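Local atomic coordinates of probable transcriptional regulatory protein aq_1575 (Aquifex aeolicus, PDB entry 1LFP), a protein that probably binds DNA and regulates transcription as a member of the TACO1 family. Residues 149-152 with 153-157. Numbering follows the deposited sequence.
Sequences EEEL and LEKAI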
loop_
_atom_site.group_PDB
_atom_site.type_symbol
_atom_site.label_atom_id
_atom_site.label_comp_id
_atom_site.label_asym_id
_atom_site.label_seq_id
_atom_site.Cartn_x
_atom_site.Cartn_y
_atom_site.Cartn_z
ATOM N N GLU A 149 8.630 4.100 20.678
ATOM C CA GLU A 149 7.184 4.242 20.729
ATOM C C GLU A 149 6.906 5.651 21.223
ATOM O O GLU A 149 6.146 6.397 20.608
ATOM C CB GLU A 149 6.562 3.241 21.705
ATOM C CG GLU A 149 5.844 2.063 21.074
ATOM C CD GLU A 149 6.796 0.998 20.575
ATOM O OE1 GLU A 149 7.571 1.283 19.638
ATOM O OE2 GLU A 149 6.777 -0.124 21.125
ATOM N N GLU A 150 7.568 6.018 22.317
ATOM C CA GLU A 150 7.370 7.315 22.947
ATOM C C GLU A 150 7.705 8.539 22.101
ATOM O O GLU A 150 6.862 9.414 21.906
ATOM C CB GLU A 150 8.158 7.385 24.253
ATOM C CG GLU A 150 7.818 8.606 25.100
ATOM C CD GLU A 150 8.731 8.765 26.300
ATOM O OE1 GLU A 150 8.512 9.703 27.095
ATOM O OE2 GLU A 150 9.668 7.955 26.448
ATOM N N GLU A 151 8.946 8.604 21.623
ATOM C CA GLU A 151 9.408 9.730 20.819
ATOM C C GLU A 151 8.557 9.922 19.583
ATOM O O GLU A 151 8.171 11.042 19.243
ATOM C CB GLU A 151 10.865 9.512 20.401
ATOM C CG GLU A 151 11.264 10.278 19.161
ATOM C CD GLU A 151 12.145 9.458 18.230
ATOM O OE1 GLU A 151 12.106 9.713 17.006
ATOM O OE2 GLU A 151 12.874 8.564 18.717
ATOM N N LEU A 152 8.265 8.819 18.914
ATOM C CA LEU A 152 7.481 8.871 17.711
ATOM C C LEU A 152 6.037 9.278 17.964
ATOM O O LEU A 152 5.460 10.064 17.202
ATOM C CB LEU A 152 7.496 7.525 17.021
ATOM C CG LEU A 152 6.725 7.647 15.714
ATOM C CD1 LEU A 152 7.644 8.228 14.642
ATOM C CD2 LEU A 152 6.180 6.302 15.319
ATOM N N LEU A 153 5.451 8.724 19.025
ATOM C CA LEU A 153 4.073 9.038 19.369
ATOM C C LEU A 153 3.992 10.549 19.564
ATOM O O LEU A 153 3.061 11.183 19.080
ATOM C CB LEU A 153 3.660 8.282 20.647
ATOM C CG LEU A 153 2.560 7.189 20.616
ATOM C CD1 LEU A 153 2.370 6.585 19.243
ATOM C CD2 LEU A 153 2.924 6.109 21.614
ATOM N N GLU A 154 4.987 11.136 20.228
ATOM C CA GLU A 154 4.971 12.574 20.455
ATOM C C GLU A 154 5.142 13.345 19.147
ATOM O O GLU A 154 4.411 14.298 18.869
ATOM C CB GLU A 154 6.074 13.001 21.435
ATOM C CG GLU A 154 7.454 13.148 20.798
ATOM C CD GLU A 154 8.365 14.110 21.540
ATOM O OE1 GLU A 154 9.493 14.360 21.045
ATOM O OE2 GLU A 154 7.952 14.614 22.610
ATOM N N LYS A 155 6.110 12.942 18.329
ATOM C CA LYS A 155 6.313 13.646 17.082
ATOM C C LYS A 155 5.109 13.602 16.163
ATOM O O LYS A 155 4.806 14.588 15.488
ATOM C CB LYS A 155 7.560 13.117 16.386
ATOM C CG LYS A 155 8.829 13.659 17.029
ATOM C CD LYS A 155 10.090 13.104 16.398
ATOM C CE LYS A 155 11.292 13.400 17.266
ATOM N NZ LYS A 155 12.515 12.717 16.740
ATOM N N ALA A 156 4.414 12.473 16.128
ATOM C CA ALA A 156 3.235 12.362 15.260
ATOM C C ALA A 156 2.218 13.430 15.670
ATOM O O ALA A 156 1.659 14.145 14.818
ATOM C CB ALA A 156 2.625 10.970 15.362
ATOM N N ILE A 157 2.010 13.558 16.974
ATOM C CA ILE A 157 1.080 14.552 17.517
ATOM C C ILE A 157 1.604 15.947 17.227
ATOM O O ILE A 157 0.850 16.857 16.829
ATOM C CB ILE A 157 0.928 14.378 19.042
ATOM C CG1 ILE A 157 0.194 13.073 19.336
ATOM C CG2 ILE A 157 0.173 15.555 19.649
ATOM C CD1 ILE A 157 0.278 12.669 20.780
#
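E151 and K155, four residues apart on helix 149-159, form an i to i+4 salt bridge, with K155 NZ 3.0 Å from E151 OE1. The ammonium group meets this oxygen from above the carboxylate, 48° out of its plane. The bridge is reached by E151, whose CG is anti to the backbone N (chi1 157°) before the chain bends at chi2, and by K155, which runs extended beyond CG. The aliphatic parts also touch, K155 CE lying 3.7 Å from E151 CG. Each end of the bridge has a second partner: K155 NZ also donates to the carbonyl O of L190, and E151 OE2 is hydrogen-bonded to OG of S148, which probably limits rotation of the carboxylate. A methionine in place of K155 would probably leave E151 OE1 without its counter-charge and L190 O without this donor.

The four carbonyls of 149-152 each accept the N-H four residues on, as in an alpha helix. L153 N donates to E149 O, E154 N to E150 O, and A156 N to L152 O, the last at 2.8 Å. Its N-H...O angle is 161°. K155 N likewise donates to E151 O, although the position of that oxygen is less certain. Beside these bonds, L153 packs its CD2 methyl 3.4 Å from E149 O, and A156 CB lies 3.5 Å from L152 O.

The buried residues L152 and A156 mark the inward side of the helix, which rests on the four-stranded antiparallel sheet: L152 touches H171 and A156 touches I173, both on strand 170-175. Edge strand 163-165 contributes V164, which meets L153 and A156, while V192, in a loop, packs against L152 and K155.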